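Local structure of peroxiredoxin (6TSB) at residues A164-I169 / A196-Y201; A108-T113 / R155-L160; G133-W138 / Y201-S206; Q80-K85 / L91-A96. The protein pairs a predicted thiol peroxidase with a chitinase domain, the part modelled here, which hydrolyses the beta-1,4 linkages between N-acetylglucosamine units of chitin. All blocks are in the same frame, centred on the assembly; numbering follows the deposited sequence.

Contact 1 (A164-I169 / A196-Y201); sequences AIRDVI and APIIDY
Arg166, near the C-terminal end of helix 154-169, reaches across to the loop at 198-200 and makes every contact from the helix side. Its hydrogen bonds go first to the backbone: NE and NH2 both take the carbonyl oxygen of Ile198, side-on. NE sits 2.9 Å from Ile198 O, almost in line with the C=O bond (162°), while NH2, at the same distance, approaches in the carbonyl plane. One oxygen therefore takes two donors, and it lies close to the guanidinium plane.

The charged part is a salt bridge. Arg166 NH2 meets Asp200 OD2 at 2.7 Å with a nearly straight N-H, but from above the carboxylate, whose plane stands 86° from the guanidinium. OD2 also accepts from Leu175 N on strand 174-179, which helps hold the carboxylate across the arginine. NH1 turns to the carbonyls of Gly170 and Lys173, in the link between the helix and that strand.

Apolar contact is slight: Arg166 CB rests on Ile198 CG2 at 3.8 Å. The arginine chain leaves with CG anti to the backbone N (chi1 176°), then bends at chi2 and chi3 to bring the guanidinium edge-on to the loop.

With all three guanidinium nitrogens engaged, the head can hardly rotate, and the carbonyls around it would probably stabilise its positive charge as the salt bridge does, tying the helix end to the entry of strand 201-204.

Contact 2 (A108-T113 / R155-L160); sequences AALTPT and RENFTL
At the turn from helix 105-109 into helix 112-128, Ala109 and Leu110 pack on Asn157 in the first turns of helix 154-169. The nearest alpha carbons are those of Ala109 and Asn157, 5.4 Å apart. Both beta carbons point across this gap, so that Ala109 CB lies 3.8 Å from Asn157 CB, and Ala109 O comes to 3.5 Å from Asn157 CB. The Ala109 oxygen is also used by Arg115 NH1, further along helix 112-128.

In the TIM barrel of family 18 glycosyl hydrolases, helices 112-128 and 154-169 belong to the outer layer: the first leads into strand 133-137, and the second follows it. Short helix 105-109 and the turn after it meet the N-terminal part of helix 154-169.

The two ends of the Asn157 amide meet different neighbours. Asn157 ND2 is 3.5 Å from Leu110 CD1, a methyl that curls back although the Leu110 beta carbon sets off away from the helix. Asn157 OD1 instead receives a hydrogen bond from a water at 2.8 Å, and this water donates its other proton to Leu110 O at 2.9 Å. Thr111 is the N-cap of helix 112-128, its OG1 accepting a weak bond from Thr113 N.

Contact 3 (G133-W138 / Y201-S206); sequences GIDIDW and YFNLMS
Strands 133-137 and 201-204 run in the same sense but are not sheet neighbours, and their closest alpha carbons, those of Asp135 and Asn203, remain 8.7 Å apart with strand 174-179 hydrogen-bonded in the sheet between them. What bridges the gap is a pair of buried side chains arriving from opposite directions. Asp135 has CG anti to its own nitrogen (chi1 -178°), which carries the carboxylate inward; the Asn203 beta carbon already points at the other strand. Asp135 OD1 and Asn203 ND2 come within 3.2 Å, yet the angle is too poor for a hydrogen bond, and the carboxylate and amide planes are turned 28° from each other.

The true partners lie round about. Tyr41 OH is hydrogen-bonded to both Asp135 OD2 and Asn203 ND2, joining the two residues through a single hydroxyl, while Ser176 OG, on the intervening strand, holds Asp135 OD1. Both carboxylate oxygens are thus occupied, which fixes the rotation of the group. The run from Asp132 through Asp135 and Asp137 to Glu139 matches the DxxDxDxE signature of family 18 chitinases, in which the last glutamate is the usual proton donor; here, probably, Glu139.

Within the TIM barrel, Asp135 and Asn203 face the interior. Strand 254-264 lies beside 201-204, with Leu255 touching Asn203, and helix 237-246 packs behind through Leu244 on Phe202. Phe330 of the second subunit, on that subunit's strand 328-332, packs on Asn203 and Met205, consistent with strand exchange between barrels.

Contact 4 (Q80-K85 / L91-A96); sequences QLLALK and LKVIVA
Leu91 O is met by the side chain of Lys85, whose carbon CE comes to 3.1 Å from it; Lys85 NZ stays further off, at 4.1 Å, so it is the methylene part of the lysine that lies against this oxygen. The two residues flank the short turn that closes a beta-alpha-beta crossover of the TIM barrel: parallel strands 56-64 and 92-98, joined through helix 75-83, which packs on the outside of the sheet. The bend of the lysine chain at chi3 (85°) brings CE to Leu91 O, with the end of the chain lying across the strand. NZ has a long, weak ion pair with Asp132, whose OD2 also accepts from Val93 N.

Val93 is the centre of the apolar packing. Its beta carbon points at the helix and its two methyls divide the work. CG2 takes the aliphatic part of the lysine, with Lys85 CD at 3.7 Å. CG1 takes the leucines: Leu82 CD2 lies 3.7 Å from Val93 CG1, and Leu81 CD2 stands a little further from that methyl, at 4.3 Å. Leu81 reaches on to Val57 of strand 56-64, and Leu82 to Tyr129, so the helix also touches the flanking parts of the fold.

Two residues earlier, Leu91 has its CG anti to the backbone N (chi1 178°), extending the side chain toward Leu84, so that Leu91 CD2 rests 3.8 Å from Leu84 CB.

Contact 3 lies inside the barrel and the other three each touch it. Contact 1, its centre 12 Å from that of contact 3, shares Tyr201 with it and lies at the start of the same strand; Ile165 CD1 touches Ile136 CD1 at 4.1 Å. Contacts 1 and 2 share helix 154-169, toward opposite ends. Contact 2 reaches the signature strand through Phe158, whose ring meets Trp138 edge-to-face. Contact 4 is on the neighbouring strand, where Asp135 N and Val95 O, 2.7 Å apart, probably form a hydrogen bond. Contacts 2 and 4 do not touch, with centres 28 Å apart. Glu139, the probable catalytic acid, lies just past strand 133-137 and touches Met205, so contact 3 adjoins the probable active site.

Contact 1 (A164-I169 / A196-Y201)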
loop_
_atom_site.group_PDB
_atom_site.type_symbol
_atom_site.label_atom_id
_atom_site.label_comp_id
_atom_site.label_asym_id
_atom_site.label_seq_id
_atom_site.Cartn_x
_atom_site.Cartn_y
_atom_site.Cartn_z
ATOM N N ALA A 164 46.253 11.291 12.591
ATOM C CA ALA A 164 46.609 12.545 13.298
ATOM C C ALA A 164 45.453 12.982 14.209
ATOM O O ALA A 164 45.735 13.303 15.368
ATOM C CB ALA A 164 46.999 13.615 12.310
ATOM N N ILE A 165 44.201 12.901 13.749
ATOM C CA ILE A 165 43.010 13.220 14.596
ATOM C C ILE A 165 42.932 12.239 15.775
ATOM O O ILE A 165 42.867 12.671 16.953
ATOM C CB ILE A 165 41.744 13.238 13.736
ATOM C CG1 ILE A 165 41.891 14.221 12.569
ATOM C CG2 ILE A 165 40.555 13.546 14.620
ATOM C CD1 ILE A 165 40.741 14.256 11.596
ATOM N N ARG A 166 42.996 10.946 15.504
ATOM C CA ARG A 166 42.880 9.935 16.593
ATOM C C ARG A 166 44.002 10.104 17.631
ATOM O O ARG A 166 43.737 9.857 18.861
ATOM C CB ARG A 166 42.877 8.514 16.021
ATOM C CG ARG A 166 42.867 7.418 17.086
ATOM C CD ARG A 166 41.649 7.478 17.987
ATOM N NE ARG A 166 40.457 6.988 17.288
ATOM C CZ ARG A 166 39.205 7.067 17.739
ATOM N NH1 ARG A 166 38.934 7.649 18.899
ATOM N NH2 ARG A 166 38.222 6.572 17.011
ATOM N N ASP A 167 45.222 10.417 17.177
ATOM C CA ASP A 167 46.412 10.579 18.065
ATOM C C ASP A 167 46.104 11.685 19.099
ATOM O O ASP A 167 46.406 11.490 20.279
ATOM C CB ASP A 167 47.709 10.820 17.268
ATOM C CG ASP A 167 48.310 9.604 16.545
ATOM O OD1 ASP A 167 47.769 8.467 16.712
ATOM O OD2 ASP A 167 49.327 9.791 15.800
ATOM N N VAL A 168 45.453 12.777 18.689
ATOM C CA VAL A 168 45.176 13.960 19.568
ATOM C C VAL A 168 43.907 13.727 20.412
ATOM O O VAL A 168 44.001 13.915 21.615
ATOM C CB VAL A 168 45.134 15.262 18.735
ATOM C CG1 VAL A 168 44.685 16.472 19.520
ATOM C CG2 VAL A 168 46.504 15.550 18.139
ATOM N N ILE A 169 42.771 13.319 19.830
ATOM C CA ILE A 169 41.464 13.317 20.562
ATOM C C ILE A 169 41.399 12.139 21.526
ATOM O O ILE A 169 40.635 12.259 22.488
ATOM C CB ILE A 169 40.251 13.336 19.621
ATOM C CG1 ILE A 169 40.034 11.981 18.934
ATOM C CG2 ILE A 169 40.379 14.493 18.644
ATOM C CD1 ILE A 169 38.771 11.882 18.113
ATOM N N ALA A 196 39.785 1.519 8.936
ATOM C CA ALA A 196 38.909 0.647 9.762
ATOM C C ALA A 196 39.302 0.691 11.231
ATOM O O ALA A 196 38.478 1.065 12.051
ATOM C CB ALA A 196 38.907 -0.769 9.230
ATOM N N PRO A 197 40.551 0.330 11.629
ATOM C CA PRO A 197 40.920 0.287 13.041
ATOM C C PRO A 197 41.088 1.662 13.711
ATOM O O PRO A 197 41.140 1.699 14.956
ATOM C CB PRO A 197 42.261 -0.467 13.071
ATOM C CG PRO A 197 42.852 -0.240 11.691
ATOM C CD PRO A 197 41.654 -0.119 10.761
ATOM N N ILE A 198 41.123 2.743 12.924
ATOM C CA ILE A 198 41.290 4.126 13.461
ATOM C C ILE A 198 39.928 4.656 13.922
ATOM O O ILE A 198 39.865 5.234 15.021
ATOM C CB ILE A 198 41.925 5.076 12.429
ATOM C CG1 ILE A 198 43.321 4.614 11.997
ATOM C CG2 ILE A 198 41.978 6.485 12.985
ATOM C CD1 ILE A 198 43.747 5.160 10.641
ATOM N N ILE A 199 38.908 4.510 13.079
ATOM C CA ILE A 199 37.560 5.113 13.282
ATOM C C ILE A 199 36.677 4.210 14.139
ATOM O O ILE A 199 36.963 3.023 14.279
ATOM C CB ILE A 199 36.912 5.404 11.923
ATOM C CG1 ILE A 199 36.409 4.147 11.214
ATOM C CG2 ILE A 199 37.871 6.184 11.054
ATOM C CD1 ILE A 199 35.879 4.422 9.821
ATOM N N ASP A 200 35.603 4.771 14.673
ATOM C CA ASP A 200 34.581 4.048 15.469
ATOM C C ASP A 200 33.470 3.592 14.529
ATOM O O ASP A 200 32.950 2.489 14.715
ATOM C CB ASP A 200 34.025 4.932 16.579
ATOM C CG ASP A 200 35.064 5.251 17.631
ATOM O OD1 ASP A 200 35.364 4.370 18.406
ATOM O OD2 ASP A 200 35.585 6.365 17.636
ATOM N N TYR A 201 33.148 4.386 13.519
ATOM C CA TYR A 201 32.049 4.078 12.585
ATOM C C TYR A 201 32.390 4.602 11.199
ATOM O O TYR A 201 33.066 5.627 11.089
ATOM C CB TYR A 201 30.739 4.707 13.069
ATOM C CG TYR A 201 30.210 4.127 14.355
ATOM C CD1 TYR A 201 29.624 2.870 14.376
ATOM C CD2 TYR A 201 30.261 4.829 15.545
ATOM C CE1 TYR A 201 29.157 2.308 15.558
ATOM C CE2 TYR A 201 29.757 4.305 16.728
ATOM C CZ TYR A 201 29.213 3.034 16.731
ATOM O OH TYR A 201 28.696 2.498 17.863
#

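Contact 2 (A108-T113 / R155-L160)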
loop_
_atom_site.group_PDB
_atom_site.type_symbol
_atom_site.label_atom_id
_atom_site.label_comp_id
_atom_site.label_asym_id
_atom_site.label_seq_id
_atom_site.Cartn_x
_atom_site.Cartn_y
_atom_site.Cartn_z
ATOM N N ALA A 108 44.380 20.156 3.757
ATOM C CA ALA A 108 44.557 19.797 5.183
ATOM C C ALA A 108 45.285 18.466 5.295
ATOM O O ALA A 108 45.993 18.234 6.293
ATOM C CB ALA A 108 43.208 19.720 5.840
ATOM N N ALA A 109 45.083 17.581 4.324
ATOM C CA ALA A 109 45.613 16.204 4.422
ATOM C C ALA A 109 47.050 16.148 3.897
ATOM O O ALA A 109 47.701 15.111 4.172
ATOM C CB ALA A 109 44.716 15.237 3.682
ATOM N N LEU A 110 47.526 17.187 3.192
ATOM C CA LEU A 110 48.718 17.085 2.286
ATOM C C LEU A 110 50.053 16.896 3.032
ATOM O O LEU A 110 50.864 16.106 2.526
ATOM C CB LEU A 110 48.765 18.288 1.347
ATOM C CG LEU A 110 49.661 18.133 0.106
ATOM C CD1 LEU A 110 49.593 16.734 -0.492
ATOM C CD2 LEU A 110 49.296 19.165 -0.955
ATOM N N THR A 111 50.293 17.517 4.196
ATOM C CA THR A 111 51.640 17.546 4.850
ATOM C C THR A 111 51.540 17.116 6.309
ATOM O O THR A 111 50.463 17.109 6.870
ATOM C CB THR A 111 52.263 18.943 4.772
ATOM O OG1 THR A 111 51.638 19.774 5.751
ATOM C CG2 THR A 111 52.090 19.593 3.417
ATOM N N PRO A 112 52.657 16.766 6.983
ATOM C CA PRO A 112 52.633 16.548 8.435
ATOM C C PRO A 112 52.170 17.797 9.210
ATOM O O PRO A 112 51.619 17.637 10.318
ATOM C CB PRO A 112 54.092 16.196 8.782
ATOM C CG PRO A 112 54.666 15.683 7.453
ATOM C CD PRO A 112 53.992 16.534 6.393
ATOM N N THR A 113 52.339 18.995 8.626
ATOM C CA THR A 113 51.998 20.278 9.297
ATOM C C THR A 113 50.492 20.532 9.205
ATOM O O THR A 113 49.875 20.604 10.248
ATOM C CB THR A 113 52.854 21.434 8.775
ATOM O OG1 THR A 113 54.197 21.073 9.104
ATOM C CG2 THR A 113 52.504 22.755 9.418
ATOM N N ARG A 155 44.018 9.743 -1.104
ATOM C CA ARG A 155 43.575 8.439 -0.547
ATOM C C ARG A 155 44.536 8.027 0.558
ATOM O O ARG A 155 44.082 7.730 1.647
ATOM C CB ARG A 155 43.416 7.394 -1.661
ATOM C CG ARG A 155 43.153 5.960 -1.208
ATOM C CD ARG A 155 42.596 5.125 -2.365
ATOM N NE ARG A 155 42.209 3.768 -1.996
ATOM C CZ ARG A 155 43.046 2.738 -1.865
ATOM N NH1 ARG A 155 44.347 2.883 -2.076
ATOM N NH2 ARG A 155 42.578 1.553 -1.522
ATOM N N GLU A 156 45.831 8.002 0.306
ATOM C CA GLU A 156 46.774 7.600 1.379
ATOM C C GLU A 156 46.785 8.691 2.449
ATOM O O GLU A 156 47.008 8.362 3.632
ATOM C CB GLU A 156 48.166 7.324 0.817
ATOM C CG GLU A 156 48.267 5.979 0.122
ATOM C CD GLU A 156 49.527 5.868 -0.712
ATOM O OE1 GLU A 156 49.532 6.440 -1.826
ATOM O OE2 GLU A 156 50.520 5.277 -0.210
ATOM N N ASN A 157 46.593 9.941 2.032
ATOM C CA ASN A 157 46.686 11.122 2.926
ATOM C C ASN A 157 45.520 11.063 3.918
ATOM O O ASN A 157 45.758 11.374 5.114
ATOM C CB ASN A 157 46.758 12.435 2.129
ATOM C CG ASN A 157 48.127 12.703 1.507
ATOM O OD1 ASN A 157 49.106 11.981 1.765
ATOM N ND2 ASN A 157 48.183 13.708 0.637
ATOM N N PHE A 158 44.335 10.624 3.460
ATOM C CA PHE A 158 43.139 10.525 4.324
ATOM C C PHE A 158 43.484 9.690 5.554
ATOM O O PHE A 158 43.152 10.068 6.680
ATOM C CB PHE A 158 41.947 9.990 3.531
ATOM C CG PHE A 158 40.596 10.024 4.217
ATOM C CD1 PHE A 158 40.280 11.011 5.148
ATOM C CD2 PHE A 158 39.612 9.095 3.881
ATOM C CE1 PHE A 158 39.026 11.057 5.735
ATOM C CE2 PHE A 158 38.355 9.146 4.469
ATOM C CZ PHE A 158 38.069 10.127 5.394
ATOM N N THR A 159 44.168 8.580 5.368
ATOM C CA THR A 159 44.486 7.651 6.483
ATOM C C THR A 159 45.368 8.362 7.508
ATOM O O THR A 159 45.247 8.094 8.747
ATOM C CB THR A 159 45.213 6.407 5.959
ATOM O OG1 THR A 159 44.460 5.873 4.865
ATOM C CG2 THR A 159 45.429 5.363 7.032
ATOM N N LEU A 160 46.317 9.158 7.016
ATOM C CA LEU A 160 47.288 9.871 7.893
ATOM C C LEU A 160 46.543 11.020 8.606
ATOM O O LEU A 160 46.764 11.250 9.800
ATOM C CB LEU A 160 48.480 10.344 7.048
ATOM C CG LEU A 160 49.343 9.242 6.408
ATOM C CD1 LEU A 160 50.208 9.826 5.298
ATOM C CD2 LEU A 160 50.219 8.505 7.424
HETATM O O HOH W 1 51.476 13.310 2.602
#

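Contact 3 (G133-W138 / Y201-S206)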
loop_
_atom_site.group_PDB
_atom_site.type_symbol
_atom_site.label_atom_id
_atom_site.label_comp_id
_atom_site.label_asym_id
_atom_site.label_seq_id
_atom_site.Cartn_x
_atom_site.Cartn_y
_atom_site.Cartn_z
ATOM N N GLY A 133 32.464 13.671 20.095
ATOM C CA GLY A 133 33.538 13.543 19.107
ATOM C C GLY A 133 33.166 14.163 17.785
ATOM O O GLY A 133 32.411 15.130 17.769
ATOM N N ILE A 134 33.672 13.589 16.703
ATOM C CA ILE A 134 33.725 14.287 15.393
ATOM C C ILE A 134 33.424 13.291 14.276
ATOM O O ILE A 134 33.718 12.075 14.426
ATOM C CB ILE A 134 35.091 15.018 15.242
ATOM C CG1 ILE A 134 34.969 16.222 14.309
ATOM C CG2 ILE A 134 36.241 14.100 14.832
ATOM C CD1 ILE A 134 34.506 17.469 15.025
ATOM N N ASP A 135 32.861 13.808 13.194
ATOM C CA ASP A 135 32.541 13.038 11.980
ATOM C C ASP A 135 33.231 13.761 10.834
ATOM O O ASP A 135 33.122 15.004 10.807
ATOM C CB ASP A 135 31.025 12.947 11.800
ATOM C CG ASP A 135 30.623 12.114 10.589
ATOM O OD1 ASP A 135 31.125 10.992 10.482
ATOM O OD2 ASP A 135 29.807 12.591 9.773
ATOM N N ILE A 136 33.894 13.047 9.921
ATOM C CA ILE A 136 34.614 13.720 8.799
ATOM C C ILE A 136 33.865 13.476 7.509
ATOM O O ILE A 136 33.631 12.322 7.201
ATOM C CB ILE A 136 36.064 13.240 8.749
ATOM C CG1 ILE A 136 36.747 13.466 10.101
ATOM C CG2 ILE A 136 36.802 13.908 7.599
ATOM C CD1 ILE A 136 36.892 14.915 10.472
ATOM N N ASP A 137 33.425 14.529 6.823
ATOM C CA ASP A 137 32.591 14.417 5.601
ATOM C C ASP A 137 33.341 15.016 4.420
ATOM O O ASP A 137 32.847 15.953 3.799
ATOM C CB ASP A 137 31.211 15.059 5.701
ATOM C CG ASP A 137 30.281 14.391 6.698
ATOM O OD1 ASP A 137 30.795 13.902 7.719
ATOM O OD2 ASP A 137 29.035 14.393 6.445
ATOM N N TRP A 138 34.423 14.358 4.034
ATOM C CA TRP A 138 35.176 14.682 2.800
ATOM C C TRP A 138 34.511 13.967 1.619
ATOM O O TRP A 138 34.479 12.712 1.621
ATOM C CB TRP A 138 36.630 14.285 3.045
ATOM C CG TRP A 138 37.598 14.689 1.989
ATOM C CD1 TRP A 138 37.351 15.282 0.787
ATOM C CD2 TRP A 138 39.005 14.435 2.047
ATOM N NE1 TRP A 138 38.524 15.453 0.108
ATOM C CE2 TRP A 138 39.558 14.952 0.864
ATOM C CE3 TRP A 138 39.847 13.874 3.014
ATOM C CZ2 TRP A 138 40.929 14.875 0.602
ATOM C CZ3 TRP A 138 41.199 13.815 2.766
ATOM C CH2 TRP A 138 41.731 14.301 1.569
ATOM N N TYR A 201 33.148 4.386 13.519
ATOM C CA TYR A 201 32.049 4.078 12.585
ATOM C C TYR A 201 32.390 4.602 11.199
ATOM O O TYR A 201 33.066 5.627 11.089
ATOM C CB TYR A 201 30.739 4.707 13.069
ATOM C CG TYR A 201 30.210 4.127 14.355
ATOM C CD1 TYR A 201 29.624 2.870 14.376
ATOM C CD2 TYR A 201 30.261 4.829 15.545
ATOM C CE1 TYR A 201 29.157 2.308 15.558
ATOM C CE2 TYR A 201 29.757 4.305 16.728
ATOM C CZ TYR A 201 29.213 3.034 16.731
ATOM O OH TYR A 201 28.696 2.498 17.863
ATOM N N PHE A 202 31.905 3.907 10.181
ATOM C CA PHE A 202 31.865 4.369 8.779
ATOM C C PHE A 202 30.391 4.596 8.497
ATOM O O PHE A 202 29.617 3.628 8.681
ATOM C CB PHE A 202 32.474 3.334 7.834
ATOM C CG PHE A 202 32.539 3.802 6.405
ATOM C CD1 PHE A 202 31.431 3.730 5.582
ATOM C CD2 PHE A 202 33.690 4.369 5.905
ATOM C CE1 PHE A 202 31.476 4.174 4.268
ATOM C CE2 PHE A 202 33.735 4.817 4.587
ATOM C CZ PHE A 202 32.639 4.715 3.772
ATOM N N ASN A 203 30.027 5.846 8.217
ATOM C CA ASN A 203 28.637 6.312 8.027
ATOM C C ASN A 203 28.348 6.157 6.539
ATOM O O ASN A 203 28.667 7.089 5.718
ATOM C CB ASN A 203 28.398 7.736 8.560
ATOM C CG ASN A 203 28.608 7.872 10.061
ATOM O OD1 ASN A 203 28.890 6.877 10.754
ATOM N ND2 ASN A 203 28.524 9.104 10.558
ATOM N N LEU A 204 27.794 4.995 6.197
ATOM C CA LEU A 204 27.540 4.628 4.793
ATOM C C LEU A 204 26.393 5.490 4.289
ATOM O O LEU A 204 25.260 5.265 4.710
ATOM C CB LEU A 204 27.252 3.121 4.690
ATOM C CG LEU A 204 26.631 2.660 3.369
ATOM C CD1 LEU A 204 27.463 3.087 2.183
ATOM C CD2 LEU A 204 26.438 1.153 3.368
ATOM N N MET A 205 26.683 6.366 3.346
ATOM C CA MET A 205 25.686 7.257 2.699
ATOM C C MET A 205 25.040 6.514 1.533
ATOM O O MET A 205 25.333 6.803 0.359
ATOM C CB MET A 205 26.329 8.569 2.260
ATOM C CG MET A 205 26.760 9.383 3.497
ATOM S SD MET A 205 27.377 11.039 3.136
ATOM C CE MET A 205 28.619 10.667 1.883
ATOM N N SER A 206 24.169 5.584 1.898
ATOM C CA SER A 206 23.516 4.616 0.990
ATOM C C SER A 206 22.276 5.279 0.419
ATOM O O SER A 206 21.190 4.759 0.677
ATOM C CB SER A 206 23.219 3.333 1.731
ATOM O OG SER A 206 23.062 3.545 3.130
#

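Contact 4 (Q80-K85 / L91-A96)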
loop_
_atom_site.group_PDB
_atom_site.type_symbol
_atom_site.label_atom_id
_atom_site.label_comp_id
_atom_site.label_asym_id
_atom_site.label_seq_id
_atom_site.Cartn_x
_atom_site.Cartn_y
_atom_site.Cartn_z
ATOM N N GLN A 80 22.208 24.674 21.235
ATOM C CA GLN A 80 20.820 24.208 21.484
ATOM C C GLN A 80 20.829 22.680 21.537
ATOM O O GLN A 80 20.362 22.105 22.526
ATOM C CB GLN A 80 19.872 24.716 20.401
ATOM C CG GLN A 80 18.407 24.471 20.734
ATOM C CD GLN A 80 17.485 25.004 19.673
ATOM O OE1 GLN A 80 17.839 25.927 18.950
ATOM N NE2 GLN A 80 16.300 24.425 19.573
ATOM N N LEU A 81 21.459 22.062 20.548
ATOM C CA LEU A 81 21.519 20.584 20.402
ATOM C C LEU A 81 22.296 19.976 21.576
ATOM O O LEU A 81 21.873 18.918 22.066
ATOM C CB LEU A 81 22.124 20.276 19.031
ATOM C CG LEU A 81 22.278 18.802 18.683
ATOM C CD1 LEU A 81 20.918 18.138 18.488
ATOM C CD2 LEU A 81 23.125 18.675 17.428
ATOM N N LEU A 82 23.334 20.652 22.072
ATOM C CA LEU A 82 24.173 20.182 23.199
ATOM C C LEU A 82 23.336 20.160 24.467
ATOM O O LEU A 82 23.651 19.344 25.347
ATOM C CB LEU A 82 25.391 21.097 23.394
ATOM C CG LEU A 82 26.588 20.758 22.506
ATOM C CD1 LEU A 82 27.618 21.867 22.524
ATOM C CD2 LEU A 82 27.216 19.452 22.944
ATOM N N ALA A 83 22.354 21.054 24.565
ATOM C CA ALA A 83 21.513 21.206 25.769
ATOM C C ALA A 83 20.609 19.972 25.956
ATOM O O ALA A 83 20.222 19.717 27.100
ATOM C CB ALA A 83 20.722 22.482 25.663
ATOM N N LEU A 84 20.307 19.216 24.893
ATOM C CA LEU A 84 19.530 17.944 24.990
ATOM C C LEU A 84 20.190 16.965 25.964
ATOM O O LEU A 84 19.496 16.058 26.391
ATOM C CB LEU A 84 19.397 17.279 23.620
ATOM C CG LEU A 84 18.539 18.040 22.628
ATOM C CD1 LEU A 84 18.407 17.263 21.325
ATOM C CD2 LEU A 84 17.174 18.343 23.239
ATOM N N LYS A 85 21.464 17.152 26.312
ATOM C CA LYS A 85 22.185 16.270 27.259
ATOM C C LYS A 85 21.721 16.555 28.691
ATOM O O LYS A 85 22.044 15.739 29.584
ATOM C CB LYS A 85 23.701 16.420 27.096
ATOM C CG LYS A 85 24.257 15.927 25.760
ATOM C CD LYS A 85 25.777 15.935 25.699
ATOM C CE LYS A 85 26.406 14.682 26.269
ATOM N NZ LYS A 85 27.821 14.899 26.651
ATOM N N LEU A 91 23.232 10.883 25.703
ATOM C CA LEU A 91 23.161 11.250 24.268
ATOM C C LEU A 91 24.562 11.681 23.848
ATOM O O LEU A 91 25.245 12.375 24.643
ATOM C CB LEU A 91 22.142 12.365 24.029
ATOM C CG LEU A 91 22.023 12.862 22.594
ATOM C CD1 LEU A 91 21.332 11.844 21.713
ATOM C CD2 LEU A 91 21.273 14.179 22.532
ATOM N N LYS A 92 24.982 11.202 22.677
ATOM C CA LYS A 92 26.304 11.515 22.084
ATOM C C LYS A 92 26.069 12.645 21.089
ATOM O O LYS A 92 25.158 12.500 20.227
ATOM C CB LYS A 92 26.933 10.279 21.432
ATOM C CG LYS A 92 27.595 9.308 22.403
ATOM C CD LYS A 92 28.011 8.000 21.751
ATOM C CE LYS A 92 29.138 7.291 22.470
ATOM N NZ LYS A 92 28.645 6.344 23.494
ATOM N N VAL A 93 26.831 13.730 21.237
ATOM C CA VAL A 93 26.750 14.890 20.325
ATOM C C VAL A 93 28.060 14.975 19.536
ATOM O O VAL A 93 29.143 15.180 20.120
ATOM C CB VAL A 93 26.401 16.183 21.083
ATOM C CG1 VAL A 93 26.155 17.309 20.091
ATOM C CG2 VAL A 93 25.193 15.993 22.004
ATOM N N ILE A 94 27.920 14.878 18.227
ATOM C CA ILE A 94 29.037 14.782 17.267
ATOM C C ILE A 94 28.907 15.995 16.370
ATOM O O ILE A 94 27.754 16.351 16.066
ATOM C CB ILE A 94 28.936 13.475 16.455
ATOM C CG1 ILE A 94 28.738 12.250 17.349
ATOM C CG2 ILE A 94 30.133 13.300 15.521
ATOM C CD1 ILE A 94 29.789 12.096 18.396
ATOM N N VAL A 95 30.040 16.539 15.922
ATOM C CA VAL A 95 30.084 17.543 14.830
ATOM C C VAL A 95 30.693 16.887 13.594
ATOM O O VAL A 95 31.790 16.279 13.651
ATOM C CB VAL A 95 30.838 18.823 15.235
ATOM C CG1 VAL A 95 31.052 19.747 14.046
ATOM C CG2 VAL A 95 30.108 19.568 16.346
ATOM N N ALA A 96 29.984 17.068 12.502
ATOM C CA ALA A 96 30.411 16.714 11.151
ATOM C C ALA A 96 31.093 17.935 10.542
ATOM O O ALA A 96 30.515 19.052 10.601
ATOM C CB ALA A 96 29.232 16.269 10.335
#